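Side-chain contacts in branched-chain-amino-acid aminotransferase (PDB 3UZO), which probably catalyses, with pyridoxal 5'-phosphate as cofactor, the reversible transfer of the amino group between leucine, valine or isoleucine and 2-oxoglutarate: residues 42-46 with 47-51; 61-64 with 65-68; 118-121 with 122-126; 271-274 with 275-279. All blocks are in the same frame, centred on the assembly; numbering follows the deposited sequence.

Contact 1: 42-46 with 47-51; sequences AHWKD and GEWDA
Trp44 and Trp49 face each other as a non-hydrogen-bonded pair of a tight antiparallel hairpin, and their indoles make a T-shaped stack. The edge of Trp44 is turned toward the face of Trp49, the five-membered rings having centroids 4.5 Å apart and planes at 72°. Trp44 CD1 stands over that face, 3.5 Å from Trp49 CD1. Trp44 CB adds a CH-pi contact, 3.5 Å from the centroid of the Trp49 six-membered ring and almost on its normal. With CG anti to the backbone N (chi1 -173°), the Trp44 indole also lies over the turn, where its CZ2 comes 3.2 Å from Gly47 CA.

The polar contacts are mainly backbone ones. Lys45 and Glu48 exchange two bonds, Lys45 N to Glu48 O at 3.1 Å and Glu48 N to Lys45 O at 3.3 Å, which close a type I' turn through Asp46 and Gly47. Further along, Asp50 N donates to His43 O at 2.9 Å, while the Asp50 carboxylate reaches back and takes two weak bonds from His43 N. Its OD2 also meets the His43 ring at the edge.

Phe163 of the neighbouring strand meets Trp44 edge-to-face. The chemistry implies a hairpin end held in two ways, by paired peptides closing the turn and by crossed indoles on one face of the sheet.

Contact 2: 61-64 with 65-68; sequences HLAE and GSTA
Ser66 turns its OG beside its own backbone N and anti to its carbonyl carbon (chi1 -67°), which brings hydroxyl and N-H to the same acceptor, Ala63 O. The backbone from Ala63 to Ser66 forms a type I turn, Glu64 and Gly65 occupying its corners, and this folds Ser66 back toward the end of strand 59-63. Two bonds then grip the carbonyl. Ser66 OG donates at 2.7 Å to Ala63 O, tilted only slightly from the carbonyl plane, whereas Ser66 N donates at 2.9 Å to Ala63 O from well above that plane, 62° out of it. The N-H bond is nonetheless fairly straight, with 162° at the hydrogen.

Carbon atoms of Leu62 and Ala63 also pack against the hydroxyl. Leu62 CB lies 3.4 Å from Ser66 OG, and Leu62 CD2 packs 3.7 Å from Ser66 CB, while Ala63 CB is 3.6 Å from Ser66 OG. Although Ser66 stands at the N-cap position before helix 67-70, its side chain makes no capping bond and is spent on the turn instead.

Glu64 sends its carboxylate away from the turn: OE2 forms a salt bridge with Arg39 of the second subunit and a hydrogen bond with Tyr33 of that subunit. Residues 61-63 pair antiparallel with a strand of the second subunit, so the sheet runs on across the interface. Tyr71, an L-glutamate-binding residue, follows shortly after in the chain. The chemistry implies a buried carbonyl satisfied twice by one serine, fixing the bend where an interface strand passes into a short helix.

Contact 3: 118-121 with 122-126; sequences FIDA and CLQVV
Gln124 reaches back one helical turn to Asp120, and its side chain can be followed atom by atom. CB sits 3.5 Å from Asp120 O, beside the backbone carbonyl that accepts the Gln124 N-H at 2.9 Å. CG stays over the same carbonyl, 3.3 Å from Asp120 O. Placed anti to its own carbonyl carbon, it starts a chain that runs on extended, so CD arrives 3.7 Å from Asp120 OD1. At the tip NE2 donates to Asp120 OD1 at 2.7 Å, with 160° at the hydrogen.

The orientation of that bond is uneven between the two groups. The oxygen lies in the amide plane of Gln124, but the nitrogen meets OD1 on the syn side, 27° out of the carboxylate plane. The two flat groups are turned 63° against each other. Asp120 supplies its half by holding CG anti to the backbone N.

Beside this polar pair, Ile119 and Leu123 lie alongside, pointing the same way, with Ile119 CG2 4.1 Å from Leu123 CD1. On the buried side Ala121 and Val125 pack on Val167 of strand 162-172 and on Tyr40 of strand 39-45, and Phe118 touches Met101 of helix 94-107.

An amide joined to a carboxylate at i and i+4, in parallel with the backbone bond of the same two residues, ties one turn twice. The chemistry implies a two-sided helix: its partly exposed side carries both the Asp120-Gln124 link and the Ile119-Leu123 pair, while Ala121 and Val125 are buried against the sheet.

Contact 4: 271-274 with 275-279; sequences LLWL and AEHRL
The last turn of helix 266-277, in the beta-alpha-beta unit it forms with strands 253-257 and 282-286, carries an offset stack of Trp273 on His277. The Trp273 five-membered ring and the imidazole have centroids 4.2 Å apart and planes at 23°. His277 ND1 stands over one face of the indole, toward its rim, and His277 CB gives a CH-pi contact 3.9 Å from the centroid of the six-membered ring.

ND1 also bonds to a carbonyl near its ring plane: it donates to Trp273 O at 3.3 Å, while His277 N reaches Trp273 O at 2.9 Å. One carbonyl therefore accepts from both backbone and side chain of the same residue, which should restrain rotation of the imidazole.

The next carbonyl is shared too. Arg278 N meets Leu274 O at 2.9 Å and Leu279 N meets Leu274 O at 3.0 Å, as the chain leaves helical geometry at Arg278. With CG anti to its carbonyl carbon (chi1 -52°), Arg278 sets CG 3.7 Å from Trp273 CZ3; bends at chi2 and chi3 then carry the guanidinium on. Its NH2 forms a salt bridge with Glu339 and a hydrogen bond to Glu349 O.

The side chain of Leu271 is about 4 Å from that of Thr267, which binds pyridoxal 5'-phosphate. The Trp273-His277 stack is local i, i+4 packing; Leu274 O, shared by i+4 and i+5 donors, is typical of a fraying helix C-terminus, here within a beta-alpha-beta crossover.

In the fold
From the N terminus the four contacts come in series; none nests in or crosses another. Contact 1 closes the hairpin of strands 39-45 and 48-55 at one edge of the antiparallel sheet, as counted within this chain. Contact 2 follows at the end of strand 59-63, where the chain turns into helix 67-70 at the subunit interface, its centre about 16 Å from that of contact 1. Contact 3 lies within helix 115-128, which packs on the same sheet; its nearest atoms come about 5 Å from contact 1 without touching. Contact 4 ends helix 266-277 beside the mixed sheet, its centre about 28 Å from that of contact 3 and about 44 Å from that of contact 2, on the opposite side of the chain's centre.

Contact 1: 42-46 with 47-51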
# COMPACT_ATOMS: atom_id res chain seq x y z
N ALA A 42 -8.30 15.63 13.66
CA ALA A 42 -8.93 16.63 12.81
C ALA A 42 -9.66 15.91 11.69
O ALA A 42 -9.27 14.82 11.28
CB ALA A 42 -7.90 17.59 12.23
N HIS A 43 -10.74 16.52 11.21
CA HIS A 43 -11.55 15.92 10.16
C HIS A 43 -11.61 16.81 8.93
O HIS A 43 -11.67 18.04 9.03
CB HIS A 43 -12.98 15.71 10.68
CG HIS A 43 -13.07 14.84 11.89
ND1 HIS A 43 -13.16 13.47 11.83
CD2 HIS A 43 -13.06 15.15 13.21
CE1 HIS A 43 -13.22 12.97 13.05
NE2 HIS A 43 -13.16 13.97 13.91
N TRP A 44 -11.61 16.17 7.76
CA TRP A 44 -11.71 16.89 6.51
C TRP A 44 -13.04 16.47 5.89
O TRP A 44 -13.37 15.29 5.87
CB TRP A 44 -10.58 16.53 5.56
CG TRP A 44 -10.54 17.38 4.31
CD1 TRP A 44 -9.77 18.49 4.10
CD2 TRP A 44 -11.28 17.16 3.10
NE1 TRP A 44 -9.98 18.97 2.82
CE2 TRP A 44 -10.90 18.18 2.19
CE3 TRP A 44 -12.23 16.21 2.69
CZ2 TRP A 44 -11.44 18.27 0.89
CZ3 TRP A 44 -12.77 16.30 1.40
CH2 TRP A 44 -12.36 17.33 0.52
N LYS A 45 -13.79 17.44 5.39
CA LYS A 45 -15.07 17.14 4.76
C LYS A 45 -15.55 18.38 4.02
O LYS A 45 -15.27 19.51 4.43
CB LYS A 45 -16.10 16.72 5.81
CG LYS A 45 -17.46 16.36 5.23
CD LYS A 45 -18.46 15.94 6.31
CE LYS A 45 -18.73 17.07 7.29
NZ LYS A 45 -19.78 16.71 8.28
N ASP A 46 -16.28 18.16 2.93
CA ASP A 46 -16.81 19.26 2.15
C ASP A 46 -15.75 20.30 1.77
O ASP A 46 -16.01 21.51 1.83
CB ASP A 46 -17.95 19.94 2.90
CG ASP A 46 -19.09 18.99 3.21
OD1 ASP A 46 -19.44 18.20 2.32
OD2 ASP A 46 -19.64 19.05 4.34
N GLY A 47 -14.56 19.84 1.40
CA GLY A 47 -13.52 20.76 0.98
C GLY A 47 -12.57 21.41 1.98
O GLY A 47 -11.74 22.22 1.57
N GLU A 48 -12.66 21.09 3.26
CA GLU A 48 -11.74 21.72 4.20
C GLU A 48 -11.56 20.99 5.53
O GLU A 48 -12.40 20.21 5.94
CB GLU A 48 -12.16 23.16 4.48
CG GLU A 48 -13.46 23.30 5.25
CD GLU A 48 -13.87 24.74 5.41
OE1 GLU A 48 -14.06 25.42 4.39
OE2 GLU A 48 -14.00 25.20 6.57
N TRP A 49 -10.44 21.28 6.19
CA TRP A 49 -10.11 20.70 7.49
C TRP A 49 -10.74 21.50 8.62
O TRP A 49 -10.81 22.72 8.52
CB TRP A 49 -8.59 20.74 7.72
CG TRP A 49 -7.83 19.76 6.92
CD1 TRP A 49 -7.08 20.00 5.80
CD2 TRP A 49 -7.75 18.35 7.16
NE1 TRP A 49 -6.54 18.83 5.33
CE2 TRP A 49 -6.93 17.80 6.15
CE3 TRP A 49 -8.28 17.50 8.14
CZ2 TRP A 49 -6.64 16.43 6.08
CZ3 TRP A 49 -7.99 16.14 8.08
CH2 TRP A 49 -7.18 15.62 7.05
N ASP A 50 -11.18 20.83 9.68
CA ASP A 50 -11.71 21.57 10.82
C ASP A 50 -10.48 21.95 11.65
O ASP A 50 -9.36 21.57 11.32
CB ASP A 50 -12.69 20.74 11.66
CG ASP A 50 -12.09 19.46 12.20
OD1 ASP A 50 -10.89 19.43 12.55
OD2 ASP A 50 -12.85 18.47 12.31
N ALA A 51 -10.70 22.70 12.72
CA ALA A 51 -9.61 23.16 13.58
C ALA A 51 -8.86 22.03 14.29
O ALA A 51 -7.71 22.20 14.68
CB ALA A 51 -10.14 24.15 14.61

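Contact 2: 61-64 with 65-68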
# COMPACT_ATOMS: atom_id res chain seq x y z
N HIS A 61 -12.36 5.30 14.57
CA HIS A 61 -13.67 4.76 14.19
C HIS A 61 -13.93 5.19 12.75
O HIS A 61 -13.98 6.38 12.46
CB HIS A 61 -14.73 5.33 15.13
CG HIS A 61 -14.39 5.19 16.58
ND1 HIS A 61 -14.43 3.99 17.24
CD2 HIS A 61 -13.95 6.10 17.48
CE1 HIS A 61 -14.03 4.16 18.49
NE2 HIS A 61 -13.73 5.43 18.66
N LEU A 62 -14.07 4.23 11.85
CA LEU A 62 -14.30 4.56 10.44
C LEU A 62 -15.21 3.61 9.68
O LEU A 62 -15.41 2.47 10.08
CB LEU A 62 -12.97 4.68 9.68
CG LEU A 62 -11.74 3.84 10.05
CD1 LEU A 62 -12.09 2.45 10.57
CD2 LEU A 62 -10.86 3.77 8.81
N ALA A 63 -15.72 4.11 8.55
CA ALA A 63 -16.62 3.34 7.70
C ALA A 63 -15.94 2.05 7.26
O ALA A 63 -14.75 2.05 6.96
CB ALA A 63 -17.03 4.16 6.49
N GLU A 64 -16.71 0.97 7.22
CA GLU A 64 -16.18 -0.33 6.83
C GLU A 64 -15.60 -0.30 5.43
O GLU A 64 -14.72 -1.10 5.10
CB GLU A 64 -17.27 -1.41 6.92
CG GLU A 64 -18.46 -1.20 5.98
CD GLU A 64 -19.59 -2.19 6.25
OE1 GLU A 64 -19.43 -3.04 7.14
OE2 GLU A 64 -20.63 -2.11 5.57
N GLY A 65 -16.08 0.63 4.61
CA GLY A 65 -15.58 0.74 3.25
C GLY A 65 -14.53 1.82 3.05
O GLY A 65 -14.17 2.13 1.91
N SER A 66 -14.04 2.39 4.15
CA SER A 66 -13.03 3.46 4.07
C SER A 66 -11.88 3.09 3.14
O SER A 66 -11.38 1.96 3.17
CB SER A 66 -12.47 3.77 5.47
OG SER A 66 -13.46 4.35 6.31
N THR A 67 -11.46 4.03 2.30
CA THR A 67 -10.37 3.78 1.36
C THR A 67 -9.06 3.49 2.11
O THR A 67 -8.18 2.81 1.58
CB THR A 67 -10.11 4.99 0.43
OG1 THR A 67 -9.75 6.12 1.23
CG2 THR A 67 -11.35 5.31 -0.40
N ALA A 68 -8.94 4.01 3.33
CA ALA A 68 -7.74 3.78 4.13
C ALA A 68 -7.59 2.29 4.46
O ALA A 68 -6.48 1.81 4.72
CB ALA A 68 -7.80 4.59 5.42

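Contact 3: 118-121 with 122-126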
# COMPACT_ATOMS: atom_id res chain seq x y z
N PHE A 118 -0.04 21.45 11.02
CA PHE A 118 0.76 20.27 11.29
C PHE A 118 1.62 20.47 12.53
O PHE A 118 1.60 19.65 13.47
CB PHE A 118 1.66 19.95 10.08
CG PHE A 118 2.48 18.69 10.23
CD1 PHE A 118 2.08 17.50 9.63
CD2 PHE A 118 3.67 18.70 10.96
CE1 PHE A 118 2.85 16.33 9.75
CE2 PHE A 118 4.45 17.53 11.08
CZ PHE A 118 4.04 16.35 10.47
N ILE A 119 2.37 21.56 12.54
CA ILE A 119 3.25 21.85 13.65
C ILE A 119 2.43 22.15 14.91
O ILE A 119 2.81 21.75 16.01
CB ILE A 119 4.17 23.04 13.33
CG1 ILE A 119 5.00 22.73 12.07
CG2 ILE A 119 5.10 23.32 14.50
CD1 ILE A 119 5.98 23.83 11.67
N ASP A 120 1.32 22.86 14.75
CA ASP A 120 0.50 23.17 15.91
C ASP A 120 -0.04 21.88 16.53
O ASP A 120 -0.15 21.77 17.75
CB ASP A 120 -0.67 24.08 15.53
CG ASP A 120 -1.58 24.38 16.71
OD1 ASP A 120 -2.64 23.73 16.83
OD2 ASP A 120 -1.21 25.24 17.53
N ALA A 121 -0.36 20.90 15.69
CA ALA A 121 -0.87 19.62 16.19
C ALA A 121 0.21 18.90 17.01
O ALA A 121 -0.07 18.38 18.09
CB ALA A 121 -1.33 18.74 15.03
N CYS A 122 1.44 18.84 16.51
CA CYS A 122 2.48 18.18 17.28
C CYS A 122 2.78 18.94 18.58
O CYS A 122 2.98 18.33 19.62
CB CYS A 122 3.75 18.00 16.43
SG CYS A 122 4.39 19.49 15.69
N LEU A 123 2.78 20.28 18.53
CA LEU A 123 3.03 21.06 19.74
C LEU A 123 1.96 20.74 20.79
O LEU A 123 2.28 20.49 21.95
CB LEU A 123 3.04 22.56 19.44
CG LEU A 123 4.20 23.05 18.58
CD1 LEU A 123 4.00 24.51 18.22
CD2 LEU A 123 5.51 22.84 19.34
N GLN A 124 0.70 20.74 20.37
CA GLN A 124 -0.40 20.43 21.28
C GLN A 124 -0.21 19.06 21.91
O GLN A 124 -0.39 18.90 23.11
CB GLN A 124 -1.75 20.44 20.55
CG GLN A 124 -2.30 21.82 20.21
CD GLN A 124 -3.77 21.76 19.81
OE1 GLN A 124 -4.60 21.23 20.55
NE2 GLN A 124 -4.09 22.29 18.64
N VAL A 125 0.16 18.07 21.10
CA VAL A 125 0.36 16.72 21.61
C VAL A 125 1.55 16.66 22.56
O VAL A 125 1.46 16.05 23.62
CB VAL A 125 0.55 15.70 20.45
CG1 VAL A 125 0.92 14.30 20.99
CG2 VAL A 125 -0.73 15.61 19.65
N VAL A 126 2.67 17.30 22.21
CA VAL A 126 3.82 17.25 23.11
C VAL A 126 3.47 17.92 24.45
O VAL A 126 3.68 17.34 25.53
CB VAL A 126 5.08 17.94 22.50
CG1 VAL A 126 6.22 17.97 23.52
CG2 VAL A 126 5.52 17.20 21.24

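Contact 4: 271-274 with 275-279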
# COMPACT_ATOMS: atom_id res chain seq x y z
N LEU A 271 22.12 14.99 7.72
CA LEU A 271 23.48 14.47 7.74
C LEU A 271 24.27 15.03 6.57
O LEU A 271 25.46 15.32 6.68
CB LEU A 271 23.45 12.94 7.66
CG LEU A 271 23.40 12.17 8.99
CD1 LEU A 271 22.46 12.84 9.96
CD2 LEU A 271 22.97 10.74 8.72
N LEU A 272 23.59 15.18 5.44
CA LEU A 272 24.18 15.72 4.23
C LEU A 272 24.70 17.13 4.54
O LEU A 272 25.82 17.49 4.17
CB LEU A 272 23.11 15.77 3.14
CG LEU A 272 23.34 15.29 1.70
CD1 LEU A 272 24.26 14.09 1.66
CD2 LEU A 272 21.98 14.94 1.09
N TRP A 273 23.89 17.91 5.25
CA TRP A 273 24.25 19.28 5.61
C TRP A 273 25.38 19.32 6.64
O TRP A 273 26.35 20.06 6.49
CB TRP A 273 23.03 20.03 6.17
CG TRP A 273 23.25 21.51 6.29
CD1 TRP A 273 23.05 22.45 5.31
CD2 TRP A 273 23.81 22.22 7.41
NE1 TRP A 273 23.45 23.69 5.76
CE2 TRP A 273 23.93 23.57 7.04
CE3 TRP A 273 24.23 21.83 8.69
CZ2 TRP A 273 24.45 24.54 7.90
CZ3 TRP A 273 24.75 22.79 9.54
CH2 TRP A 273 24.85 24.14 9.15
N LEU A 274 25.24 18.52 7.70
CA LEU A 274 26.25 18.46 8.76
C LEU A 274 27.60 18.01 8.23
O LEU A 274 28.64 18.55 8.61
CB LEU A 274 25.78 17.51 9.87
CG LEU A 274 25.06 18.08 11.10
CD1 LEU A 274 24.30 19.34 10.76
CD2 LEU A 274 24.13 17.02 11.68
N ALA A 275 27.58 17.00 7.37
CA ALA A 275 28.81 16.46 6.79
C ALA A 275 29.61 17.57 6.10
O ALA A 275 30.81 17.70 6.31
CB ALA A 275 28.48 15.36 5.79
N GLU A 276 28.92 18.36 5.29
CA GLU A 276 29.58 19.43 4.56
C GLU A 276 29.96 20.66 5.38
O GLU A 276 31.13 21.03 5.43
CB GLU A 276 28.69 19.90 3.40
CG GLU A 276 29.41 20.85 2.44
CD GLU A 276 28.52 21.38 1.35
OE1 GLU A 276 27.65 20.63 0.87
OE2 GLU A 276 28.70 22.55 0.95
N HIS A 277 28.98 21.27 6.03
CA HIS A 277 29.21 22.50 6.80
C HIS A 277 29.70 22.39 8.24
O HIS A 277 30.00 23.41 8.86
CB HIS A 277 27.94 23.36 6.77
CG HIS A 277 27.45 23.65 5.39
ND1 HIS A 277 26.56 22.83 4.72
CD2 HIS A 277 27.77 24.64 4.52
CE1 HIS A 277 26.35 23.30 3.51
NE2 HIS A 277 27.08 24.39 3.36
N ARG A 278 29.79 21.18 8.78
CA ARG A 278 30.25 21.03 10.15
C ARG A 278 31.44 20.10 10.27
O ARG A 278 32.34 20.34 11.06
CB ARG A 278 29.10 20.52 11.02
CG ARG A 278 27.84 21.35 10.88
CD ARG A 278 27.87 22.61 11.75
NE ARG A 278 27.36 22.32 13.08
CZ ARG A 278 26.41 23.02 13.69
NH1 ARG A 278 25.86 24.06 13.10
NH2 ARG A 278 25.99 22.64 14.88
N LEU A 279 31.45 19.03 9.48
CA LEU A 279 32.54 18.06 9.53
C LEU A 279 33.59 18.25 8.44
O LEU A 279 34.58 17.52 8.38
CB LEU A 279 31.98 16.64 9.47
CG LEU A 279 31.25 16.15 10.73
CD1 LEU A 279 30.11 17.09 11.09
CD2 LEU A 279 30.73 14.75 10.48